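Local coordinates for protein glycoside hydrolase family 31 (Trueperella pyogenes, PDB 5I0F) that degrades cycloalternan, a cyclic glucose oligosaccharide, by a mechanism that passes through a covalent intermediate, at residues Gly301-Thr306 with Leu599-Arg604; Glu312-His317 with Ile322-Val327; Ser535-Phe540 with Tyr575-Ala580; Trp607-Gln612 with Gly616-Leu621. All blocks are in the same frame, centred on the assembly; numbering follows the deposited sequence.

How the contacts relate
All four contacts belong to the family 31 TIM barrel, and they differ in chemistry as they move from its mouth to its outer shell. Contact 1, beside the sugar site, joins the loops after the first and eighth strands through a tryptophan-aspartate hydrogen bond and water-bridged carboxylates. Contact 2 closes the first beta-alpha-beta unit, mixing histidine bonds with apolar packing. Contacts 3 and 4 lie in the helical layer and meet by apolar contacts, without hydrogen bonds between their segments, contact 3 mostly buried and contact 4 reaching solvent at its turn. They are also linked: W607 of contact 4 bonds Q313 of contact 2, N608 holds the loop of contact 1, and Y575 of contact 3 packs against V609.

Contact 1 of 4, residues Gly301-Thr306 with Leu599-Arg604; sequences GNEWNT and LPLRDR. With GLC (alpha-D-glucopyranose), chain C.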
# COMPACT_ATOMS: atom_id res chain seq x y z
N GLY A 301 -18.97 -1.15 -4.67
CA GLY A 301 -19.60 -0.28 -3.69
C GLY A 301 -19.74 -1.01 -2.39
O GLY A 301 -20.39 -2.06 -2.33
N ASN A 302 -19.13 -0.50 -1.32
CA ASN A 302 -19.17 -1.23 -0.06
C ASN A 302 -20.60 -1.48 0.48
O ASN A 302 -20.82 -2.47 1.17
CB ASN A 302 -18.30 -0.56 1.01
CG ASN A 302 -18.21 -1.41 2.28
OD1 ASN A 302 -19.00 -1.22 3.23
ND2 ASN A 302 -17.31 -2.37 2.28
N GLU A 303 -21.56 -0.61 0.12
CA GLU A 303 -22.93 -0.74 0.62
C GLU A 303 -23.82 -1.64 -0.22
O GLU A 303 -25.01 -1.70 0.01
CB GLU A 303 -23.56 0.65 0.86
CG GLU A 303 -22.78 1.37 1.94
CD GLU A 303 -23.41 2.63 2.47
OE1 GLU A 303 -23.00 3.03 3.57
OE2 GLU A 303 -24.26 3.25 1.80
N TRP A 304 -23.23 -2.35 -1.20
CA TRP A 304 -23.97 -3.40 -1.90
C TRP A 304 -23.80 -4.67 -1.07
O TRP A 304 -22.91 -5.48 -1.34
CB TRP A 304 -23.43 -3.61 -3.29
CG TRP A 304 -23.48 -2.39 -4.14
CD1 TRP A 304 -24.23 -1.26 -3.94
CD2 TRP A 304 -22.78 -2.20 -5.35
NE1 TRP A 304 -24.00 -0.36 -4.95
CE2 TRP A 304 -23.09 -0.90 -5.82
CE3 TRP A 304 -21.88 -2.99 -6.08
CZ2 TRP A 304 -22.58 -0.39 -7.01
CZ3 TRP A 304 -21.36 -2.46 -7.28
CH2 TRP A 304 -21.71 -1.18 -7.71
N ASN A 305 -24.64 -4.81 -0.05
CA ASN A 305 -24.45 -5.86 0.96
C ASN A 305 -25.55 -6.92 0.97
O ASN A 305 -25.71 -7.64 1.96
CB ASN A 305 -24.20 -5.27 2.34
CG ASN A 305 -25.45 -4.68 2.98
OD1 ASN A 305 -26.37 -4.23 2.30
ND2 ASN A 305 -25.47 -4.69 4.31
N THR A 306 -26.29 -7.00 -0.12
CA THR A 306 -27.29 -8.04 -0.31
C THR A 306 -27.27 -8.41 -1.77
O THR A 306 -26.81 -7.62 -2.62
CB THR A 306 -28.75 -7.60 0.05
OG1 THR A 306 -29.22 -6.60 -0.87
CG2 THR A 306 -28.85 -7.06 1.44
N LEU A 599 -28.10 8.32 4.77
CA LEU A 599 -28.54 9.10 3.63
C LEU A 599 -27.61 10.29 3.45
O LEU A 599 -27.07 10.79 4.45
CB LEU A 599 -29.96 9.59 3.87
CG LEU A 599 -31.00 8.48 4.09
CD1 LEU A 599 -32.36 9.12 4.38
CD2 LEU A 599 -31.08 7.56 2.88
N PRO A 600 -27.38 10.78 2.22
CA PRO A 600 -27.83 10.19 0.96
C PRO A 600 -26.89 9.06 0.53
O PRO A 600 -25.83 8.88 1.13
CB PRO A 600 -27.70 11.36 -0.01
CG PRO A 600 -26.48 12.10 0.49
CD PRO A 600 -26.56 11.99 1.99
N LEU A 601 -27.30 8.32 -0.49
CA LEU A 601 -26.49 7.23 -1.05
C LEU A 601 -25.16 7.76 -1.54
O LEU A 601 -25.10 8.82 -2.18
CB LEU A 601 -27.24 6.56 -2.22
CG LEU A 601 -26.73 5.22 -2.79
CD1 LEU A 601 -26.65 4.17 -1.68
CD2 LEU A 601 -27.65 4.76 -3.92
N ARG A 602 -24.08 7.03 -1.25
CA ARG A 602 -22.75 7.49 -1.62
C ARG A 602 -22.08 6.68 -2.74
O ARG A 602 -20.92 6.88 -3.02
CB ARG A 602 -21.89 7.60 -0.37
CG ARG A 602 -22.18 8.88 0.38
CD ARG A 602 -21.17 9.14 1.44
NE ARG A 602 -21.38 10.42 2.11
CZ ARG A 602 -20.63 10.82 3.13
NH1 ARG A 602 -19.66 10.06 3.58
NH2 ARG A 602 -20.87 11.99 3.71
N ASP A 603 -22.84 5.81 -3.42
CA ASP A 603 -22.31 5.06 -4.56
C ASP A 603 -21.68 6.02 -5.58
O ASP A 603 -22.21 7.12 -5.81
CB ASP A 603 -23.41 4.25 -5.27
CG ASP A 603 -24.08 3.18 -4.38
OD1 ASP A 603 -23.68 3.01 -3.19
OD2 ASP A 603 -25.00 2.48 -4.90
N ARG A 604 -20.58 5.57 -6.21
CA ARG A 604 -19.93 6.27 -7.31
C ARG A 604 -20.39 5.75 -8.67
O ARG A 604 -19.66 5.85 -9.69
CB ARG A 604 -18.40 6.18 -7.18
CG ARG A 604 -17.79 7.37 -6.45
CD ARG A 604 -18.23 7.45 -5.00
NE ARG A 604 -17.40 8.39 -4.27
CZ ARG A 604 -17.70 8.98 -3.11
NH1 ARG A 604 -18.86 8.78 -2.49
NH2 ARG A 604 -16.82 9.81 -2.58
C1 GLC C . -15.05 -2.11 5.07
C2 GLC C . -15.08 -1.94 6.59
C3 GLC C . -14.80 -3.26 7.30
C4 GLC C . -15.69 -4.36 6.75
C5 GLC C . -15.51 -4.47 5.23
C6 GLC C . -16.38 -5.55 4.61
O2 GLC C . -14.11 -0.97 7.02
O3 GLC C . -14.99 -3.11 8.72
O4 GLC C . -15.36 -5.61 7.38
O5 GLC C . -15.86 -3.21 4.64
O6 GLC C . -17.75 -5.24 4.76
O HOH W 1 -23.21 4.14 -0.67
O HOH W 2 -22.32 0.74 -2.26
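Beside the sugar-binding site of the family 31 barrel, W304 and D603 tie the loop after the first strand to the loop after the eighth. The indole NE1 of W304 donates to D603 OD2 at 3.0 Å and 168°, with the acceptor lying in the ring plane. The carboxylate is turned about a right angle to the ring and receives the N-H from above its own plane. Its other oxygen is served by water: one molecule donates to D603 OD1 at 2.8 Å and makes a weak bond to E303 N. A second water, lying between the two acidic groups, is 2.8 Å from both E303 OE2 and D603 OD1 and accepts from R602 N. E303 OE1 is gripped by the backbone nitrogens of H595 and H597. On the sugar side, the side chain of N302 extends with CG anti to the backbone nitrogen (chi1 -174°), and ND2 reaches O5 of the glucose at 2.9 Å while also bonding E330. W304, which holds D603, lies two residues on from N302 in the same turn. Around them, W304 packs on V310 and Q313 of helix 307-320 and on Y590 of strand 587-590.

Contact 2 of 4, residues Glu312-His317 with Ile322-Val327; sequences EQMDRH and IPVSVV
H317 and I322 are joined twice where helix 307-320 gives way to the second barrel strand. I322 N donates to the carbonyl oxygen of H317 at 3.0 Å and 165°, and the imidazole ND1 of H317 returns a bond to I322 O at 2.7 Å. This second bond is more bent, 144°, although the oxygen lies near the ring plane and meets the ring at its edge. The remaining ring nitrogen, NE2, is hydrogen-bonded to the hydroxyl of Y590, so both polar ring atoms have partners, and the two bonds probably hold the rotation of the imidazole. One face of that ring is filled by V324, whose CG1 stands 3.3 Å from the ring centroid almost on the normal, a close CH-pi contact. The other methyl of V324, CG2, turns to the sulfur of M314 at 3.9 Å. The bend of M314 at chi2 helps place SD there and near V327 CB, also 3.9 Å away, and the turn at chi3 lays CE beside V327 CG2. The chemistry implies a histidine that, bonded through both nitrogens, ties the end of helix 307-320 to the segment leading into strand 326-329, with apolar packing taking over toward the strand.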
# COMPACT_ATOMS: atom_id res chain seq x y z
N GLU A 312 -29.46 -5.26 -8.53
CA GLU A 312 -30.07 -3.98 -8.93
C GLU A 312 -29.08 -3.12 -9.75
O GLU A 312 -29.44 -2.53 -10.78
CB GLU A 312 -30.58 -3.20 -7.70
CG GLU A 312 -30.99 -1.74 -7.99
CD GLU A 312 -31.43 -0.94 -6.76
OE1 GLU A 312 -31.07 -1.31 -5.61
OE2 GLU A 312 -32.12 0.09 -6.95
N GLN A 313 -27.84 -3.05 -9.28
CA GLN A 313 -26.82 -2.29 -9.96
C GLN A 313 -26.36 -2.92 -11.27
O GLN A 313 -26.17 -2.20 -12.25
CB GLN A 313 -25.64 -2.03 -9.03
CG GLN A 313 -26.03 -1.19 -7.80
CD GLN A 313 -26.70 0.12 -8.13
OE1 GLN A 313 -26.41 0.77 -9.15
NE2 GLN A 313 -27.63 0.52 -7.28
N MET A 314 -26.26 -4.26 -11.31
CA MET A 314 -25.93 -4.96 -12.55
C MET A 314 -27.05 -4.78 -13.58
O MET A 314 -26.78 -4.52 -14.76
CB MET A 314 -25.63 -6.43 -12.31
CG MET A 314 -24.47 -6.71 -11.34
SD MET A 314 -22.91 -6.01 -11.90
CE MET A 314 -22.91 -4.44 -11.06
N ASP A 315 -28.31 -4.86 -13.15
CA ASP A 315 -29.44 -4.61 -14.06
C ASP A 315 -29.41 -3.15 -14.55
O ASP A 315 -29.70 -2.88 -15.72
CB ASP A 315 -30.80 -4.93 -13.42
CG ASP A 315 -30.99 -6.41 -13.11
OD1 ASP A 315 -30.22 -7.29 -13.61
OD2 ASP A 315 -31.95 -6.71 -12.35
N ARG A 316 -29.05 -2.22 -13.68
CA ARG A 316 -28.98 -0.81 -14.10
C ARG A 316 -27.89 -0.57 -15.14
O ARG A 316 -28.13 0.09 -16.14
CB ARG A 316 -28.85 0.12 -12.90
CG ARG A 316 -29.00 1.61 -13.23
CD ARG A 316 -30.42 2.00 -13.60
NE ARG A 316 -30.53 3.43 -13.87
CZ ARG A 316 -30.77 4.38 -12.96
NH1 ARG A 316 -30.85 5.65 -13.35
NH2 ARG A 316 -30.94 4.09 -11.67
N HIS A 317 -26.70 -1.14 -14.92
CA HIS A 317 -25.65 -1.10 -15.94
C HIS A 317 -26.18 -1.58 -17.31
O HIS A 317 -25.99 -0.93 -18.33
CB HIS A 317 -24.44 -1.93 -15.52
CG HIS A 317 -23.45 -1.16 -14.71
ND1 HIS A 317 -22.60 -0.25 -15.28
CD2 HIS A 317 -23.21 -1.12 -13.38
CE1 HIS A 317 -21.87 0.32 -14.33
NE2 HIS A 317 -22.21 -0.21 -13.17
N ILE A 322 -24.17 0.68 -20.10
CA ILE A 322 -22.83 0.96 -19.56
C ILE A 322 -22.32 -0.40 -19.09
O ILE A 322 -22.59 -0.80 -17.97
CB ILE A 322 -22.89 2.02 -18.42
CG1 ILE A 322 -23.41 3.34 -18.99
CG2 ILE A 322 -21.51 2.26 -17.80
CD1 ILE A 322 -23.94 4.33 -17.97
N PRO A 323 -21.67 -1.16 -19.99
CA PRO A 323 -21.30 -2.52 -19.63
C PRO A 323 -20.23 -2.58 -18.55
O PRO A 323 -19.35 -1.69 -18.46
CB PRO A 323 -20.79 -3.13 -20.95
CG PRO A 323 -20.44 -1.95 -21.80
CD PRO A 323 -21.37 -0.85 -21.41
N VAL A 324 -20.32 -3.62 -17.73
CA VAL A 324 -19.32 -3.90 -16.72
C VAL A 324 -18.77 -5.28 -16.99
O VAL A 324 -19.52 -6.17 -17.46
CB VAL A 324 -19.87 -3.77 -15.28
CG1 VAL A 324 -20.06 -2.32 -14.93
CG2 VAL A 324 -21.19 -4.49 -15.09
N SER A 325 -17.48 -5.47 -16.74
CA SER A 325 -16.85 -6.79 -16.83
C SER A 325 -16.62 -7.48 -15.48
O SER A 325 -16.45 -8.69 -15.44
CB SER A 325 -15.57 -6.74 -17.68
OG SER A 325 -14.52 -6.09 -16.97
N VAL A 326 -16.63 -6.72 -14.39
CA VAL A 326 -16.28 -7.24 -13.06
C VAL A 326 -17.15 -6.52 -12.03
O VAL A 326 -17.31 -5.29 -12.09
CB VAL A 326 -14.79 -7.00 -12.69
CG1 VAL A 326 -14.47 -7.54 -11.29
CG2 VAL A 326 -13.84 -7.64 -13.69
N VAL A 327 -17.67 -7.28 -11.08
CA VAL A 327 -18.28 -6.71 -9.88
C VAL A 327 -17.52 -7.19 -8.67
O VAL A 327 -17.25 -8.39 -8.53
CB VAL A 327 -19.80 -6.99 -9.79
CG1 VAL A 327 -20.12 -8.48 -9.72
CG2 VAL A 327 -20.41 -6.22 -8.60

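Contact 3 of 4, residues Ser535-Phe540 with Tyr575-Ala580; sequences STWEAF and YARAFA
The hydroxyl of S535, held by the carbonyl of A563 and by NH2 of R604, lies just before the helix whose W537 and F540 reach R577 and A578. T536 then caps the helix: its OG1 accepts from A539 N at 3.0 Å, the side-chain bond of an N-cap residue. Between the two helices themselves the meeting is mostly between carbon surfaces, with F540 CZ also 3.7 Å from R577 O. R577 offers the root of its side chain, with CB lying 3.9 Å from F540 CE2. The next carbon, R577 CG, sits in the plane of the W537 indole at its edge, 3.7 Å from CH2. A bend at chi2 (-53°) then helps carry the guanidinium away from both rings. Its two terminal nitrogens bond the carbonyls of V718 and G719, so the arginine spends its aliphatic part on the helix pair and its charged end on the C-terminal part of the chain. F540 is aimed at the neighbouring helix with CG anti to the backbone nitrogen (chi1 179°). The ring lies against the backbone there: A578 CA approaches over one face, 4.3 Å from the centroid, as a CH-pi contact. W537 CE3 meets the same phenyl ring at its edge, so the two aromatics brace each other from within one helix. W537 NE1 finds its acceptor in E571. Helices 537-551 and 572-583 stand next to each other outside the barrel, flanking strand 558-561 in sequence. That strand supplies W560 to F540, while A576 and F579 turn to helix 617-646.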
# COMPACT_ATOMS: atom_id res chain seq x y z
N SER A 535 -12.55 12.50 -2.51
CA SER A 535 -12.97 12.92 -3.83
C SER A 535 -12.58 14.36 -4.08
O SER A 535 -13.43 15.28 -4.01
CB SER A 535 -14.49 12.74 -4.02
OG SER A 535 -14.83 11.36 -4.05
N THR A 536 -11.31 14.55 -4.40
CA THR A 536 -10.71 15.86 -4.62
C THR A 536 -9.85 15.91 -5.88
O THR A 536 -9.32 14.87 -6.34
CB THR A 536 -9.84 16.30 -3.44
OG1 THR A 536 -8.69 15.46 -3.34
CG2 THR A 536 -10.61 16.31 -2.12
N TRP A 537 -9.63 17.13 -6.39
CA TRP A 537 -8.72 17.33 -7.52
C TRP A 537 -7.28 16.95 -7.14
O TRP A 537 -6.58 16.36 -7.94
CB TRP A 537 -8.79 18.75 -8.07
CG TRP A 537 -10.12 19.05 -8.65
CD1 TRP A 537 -11.19 19.61 -8.01
CD2 TRP A 537 -10.55 18.77 -9.98
NE1 TRP A 537 -12.26 19.72 -8.87
CE2 TRP A 537 -11.90 19.21 -10.09
CE3 TRP A 537 -9.93 18.21 -11.11
CZ2 TRP A 537 -12.63 19.10 -11.28
CZ3 TRP A 537 -10.67 18.11 -12.30
CH2 TRP A 537 -12.01 18.55 -12.37
N GLU A 538 -6.84 17.30 -5.93
CA GLU A 538 -5.49 16.94 -5.49
C GLU A 538 -5.29 15.43 -5.44
O GLU A 538 -4.24 14.92 -5.86
CB GLU A 538 -5.14 17.59 -4.13
CG GLU A 538 -3.69 17.36 -3.67
CD GLU A 538 -2.63 17.63 -4.75
OE1 GLU A 538 -2.71 18.68 -5.47
OE2 GLU A 538 -1.73 16.75 -4.93
N ALA A 539 -6.31 14.70 -4.98
CA ALA A 539 -6.22 13.24 -4.95
C ALA A 539 -6.16 12.61 -6.35
O ALA A 539 -5.45 11.62 -6.57
CB ALA A 539 -7.36 12.66 -4.13
N PHE A 540 -6.91 13.18 -7.29
CA PHE A 540 -6.86 12.82 -8.71
C PHE A 540 -5.43 12.96 -9.25
O PHE A 540 -4.86 12.01 -9.80
CB PHE A 540 -7.89 13.70 -9.46
CG PHE A 540 -7.99 13.50 -10.96
CD1 PHE A 540 -7.47 12.41 -11.63
CD2 PHE A 540 -8.66 14.47 -11.71
CE1 PHE A 540 -7.61 12.27 -12.99
CE2 PHE A 540 -8.82 14.32 -13.09
CZ PHE A 540 -8.27 13.24 -13.73
N TYR A 575 -15.96 14.04 -11.41
CA TYR A 575 -16.37 12.72 -11.89
C TYR A 575 -16.13 12.59 -13.40
O TYR A 575 -15.53 11.62 -13.85
CB TYR A 575 -17.81 12.42 -11.56
CG TYR A 575 -18.22 10.96 -11.75
CD1 TYR A 575 -17.97 10.00 -10.76
CD2 TYR A 575 -18.87 10.55 -12.90
CE1 TYR A 575 -18.36 8.68 -10.92
CE2 TYR A 575 -19.28 9.22 -13.05
CZ TYR A 575 -19.02 8.29 -12.07
OH TYR A 575 -19.44 6.98 -12.24
N ALA A 576 -16.53 13.59 -14.16
CA ALA A 576 -16.31 13.59 -15.60
C ALA A 576 -14.85 13.48 -16.00
O ALA A 576 -14.52 12.65 -16.85
CB ALA A 576 -16.92 14.82 -16.25
N ARG A 577 -13.99 14.30 -15.41
CA ARG A 577 -12.58 14.30 -15.79
C ARG A 577 -11.89 13.01 -15.35
O ARG A 577 -11.08 12.45 -16.08
CB ARG A 577 -11.82 15.50 -15.21
CG ARG A 577 -12.28 16.87 -15.67
CD ARG A 577 -12.33 17.00 -17.17
NE ARG A 577 -12.40 18.39 -17.61
CZ ARG A 577 -12.55 18.78 -18.87
NH1 ARG A 577 -12.65 17.89 -19.87
NH2 ARG A 577 -12.59 20.08 -19.15
N ALA A 578 -12.24 12.52 -14.17
CA ALA A 578 -11.65 11.32 -13.63
C ALA A 578 -12.11 10.07 -14.37
O ALA A 578 -11.32 9.13 -14.56
CB ALA A 578 -11.98 11.20 -12.15
N PHE A 579 -13.38 10.05 -14.77
CA PHE A 579 -13.92 8.91 -15.53
C PHE A 579 -13.20 8.82 -16.90
O PHE A 579 -12.81 7.74 -17.33
CB PHE A 579 -15.44 9.02 -15.68
CG PHE A 579 -16.15 7.72 -16.02
CD1 PHE A 579 -16.16 7.23 -17.32
CD2 PHE A 579 -16.85 7.03 -15.04
CE1 PHE A 579 -16.83 6.06 -17.63
CE2 PHE A 579 -17.53 5.85 -15.35
CZ PHE A 579 -17.51 5.35 -16.64
N ALA A 580 -13.00 9.97 -17.55
CA ALA A 580 -12.27 10.03 -18.83
C ALA A 580 -10.82 9.55 -18.66
O ALA A 580 -10.31 8.74 -19.45
CB ALA A 580 -12.31 11.45 -19.40

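Contact 4 of 4, residues Trp607-Gln612 with Gly616-Leu621; sequences WNVAEQ and GELIDL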
# COMPACT_ATOMS: atom_id res chain seq x y z
N TRP A 607 -25.21 7.01 -12.31
CA TRP A 607 -26.58 7.44 -11.96
C TRP A 607 -26.70 8.08 -10.58
O TRP A 607 -27.39 9.09 -10.44
CB TRP A 607 -27.63 6.29 -12.14
CG TRP A 607 -27.16 4.92 -11.75
CD1 TRP A 607 -27.33 4.30 -10.55
CD2 TRP A 607 -26.39 4.03 -12.56
NE1 TRP A 607 -26.72 3.08 -10.57
CE2 TRP A 607 -26.15 2.88 -11.80
CE3 TRP A 607 -25.92 4.09 -13.88
CZ2 TRP A 607 -25.43 1.80 -12.30
CZ3 TRP A 607 -25.21 3.03 -14.37
CH2 TRP A 607 -24.98 1.89 -13.59
N ASN A 608 -26.05 7.51 -9.55
CA ASN A 608 -26.10 8.15 -8.23
C ASN A 608 -25.38 9.51 -8.23
O ASN A 608 -25.91 10.51 -7.70
CB ASN A 608 -25.53 7.28 -7.12
CG ASN A 608 -25.80 7.87 -5.74
OD1 ASN A 608 -26.95 8.19 -5.41
ND2 ASN A 608 -24.74 8.07 -4.96
N VAL A 609 -24.23 9.57 -8.88
CA VAL A 609 -23.49 10.83 -8.96
C VAL A 609 -24.32 11.87 -9.72
O VAL A 609 -24.42 13.02 -9.28
CB VAL A 609 -22.06 10.66 -9.52
CG1 VAL A 609 -21.33 11.98 -9.55
CG2 VAL A 609 -21.24 9.66 -8.65
N ALA A 610 -24.93 11.46 -10.83
CA ALA A 610 -25.80 12.34 -11.61
C ALA A 610 -26.95 12.85 -10.75
O ALA A 610 -27.25 14.06 -10.77
CB ALA A 610 -26.35 11.64 -12.84
N GLU A 611 -27.56 11.95 -9.98
CA GLU A 611 -28.68 12.32 -9.10
C GLU A 611 -28.24 13.34 -8.04
O GLU A 611 -28.89 14.38 -7.89
CB GLU A 611 -29.30 11.08 -8.44
CG GLU A 611 -30.31 11.30 -7.30
CD GLU A 611 -31.55 12.09 -7.71
OE1 GLU A 611 -32.00 11.95 -8.87
OE2 GLU A 611 -32.09 12.83 -6.85
N GLN A 612 -27.16 13.04 -7.32
CA GLN A 612 -26.74 13.88 -6.19
C GLN A 612 -26.19 15.22 -6.67
O GLN A 612 -26.34 16.21 -5.96
CB GLN A 612 -25.67 13.23 -5.31
CG GLN A 612 -25.93 11.86 -4.73
CD GLN A 612 -27.23 11.72 -3.99
OE1 GLN A 612 -27.76 12.68 -3.43
NE2 GLN A 612 -27.75 10.50 -3.94
N GLY A 616 -27.40 15.50 -15.03
CA GLY A 616 -27.95 14.35 -15.74
C GLY A 616 -27.06 13.86 -16.87
O GLY A 616 -27.00 12.66 -17.10
N GLU A 617 -26.34 14.76 -17.53
CA GLU A 617 -25.42 14.35 -18.61
C GLU A 617 -24.26 13.38 -18.19
O GLU A 617 -23.62 12.77 -19.06
CB GLU A 617 -24.86 15.58 -19.35
CG GLU A 617 -23.88 16.43 -18.56
CD GLU A 617 -23.74 17.86 -19.09
OE1 GLU A 617 -23.84 18.07 -20.31
OE2 GLU A 617 -23.53 18.80 -18.28
N LEU A 618 -24.01 13.22 -16.89
CA LEU A 618 -23.00 12.24 -16.47
C LEU A 618 -23.29 10.81 -16.89
O LEU A 618 -22.36 10.03 -17.08
CB LEU A 618 -22.78 12.27 -14.95
CG LEU A 618 -22.15 13.53 -14.34
CD1 LEU A 618 -21.93 13.26 -12.86
CD2 LEU A 618 -20.84 13.88 -15.04
N ILE A 619 -24.57 10.45 -17.03
CA ILE A 619 -24.90 9.08 -17.46
C ILE A 619 -24.49 8.92 -18.94
O ILE A 619 -23.81 7.95 -19.28
CB ILE A 619 -26.38 8.69 -17.20
CG1 ILE A 619 -26.74 8.90 -15.72
CG2 ILE A 619 -26.60 7.22 -17.54
CD1 ILE A 619 -28.19 8.62 -15.40
N ASP A 620 -24.85 9.88 -19.79
CA ASP A 620 -24.43 9.87 -21.21
C ASP A 620 -22.90 9.89 -21.33
O ASP A 620 -22.34 9.20 -22.17
CB ASP A 620 -24.99 11.07 -21.99
CG ASP A 620 -26.44 10.86 -22.48
OD1 ASP A 620 -27.05 9.76 -22.34
OD2 ASP A 620 -26.98 11.83 -23.05
N LEU A 621 -22.23 10.66 -20.46
CA LEU A 621 -20.76 10.67 -20.45
C LEU A 621 -20.16 9.31 -20.11
O LEU A 621 -19.20 8.89 -20.74
CB LEU A 621 -20.22 11.72 -19.48
CG LEU A 621 -19.02 12.51 -19.99
CD1 LEU A 621 -19.42 13.37 -21.21
CD2 LEU A 621 -18.43 13.39 -18.89
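V609, A610 and L618 form the tight part of this helix pair, while G616 marks its solvent rim by the turn. The closest approach of side chains is between V609 CG1 and L618 CD1, at 3.6 Å, where the two meet at a slant. Valine's CG1 lies anti to its backbone nitrogen (chi1 -179°), and the leucine methyl that it touches also rests over A610 N. Y575 of helix 572-583 packs against both residues, burying this side further. In the middle, A610 points its methyl toward the partner helix, and CB fits between I619 CG1 at 4.0 Å and L618 CB at 4.2 Å. I619 puts its CD1 against CA and CB of W607, 4.0 Å from CB; the indole itself goes on to Q313 through NE1.

At the turn the backbones come closest, with A610 CA 5.1 Å from G616 CA, but no side chain fills in on the glycine's side. G616 meets the methyl of A610 through CA, at 4.3 Å, beside solvent. E611 and E617 are exposed and point away from the interface. On the far side of the first helix, Q612 NE2 donates to N608 OD1 at 2.9 Å, and N608 ND2 bonds the carbonyls of L601 and D603. The axes of 607-612 and 617-621 approach to 8.5 Å with their N-to-C directions 154° apart. Helices 606-613 and 617-646 thus begin a tight antiparallel alpha-alpha hairpin, following the eighth strand of the (beta/alpha)8 barrel.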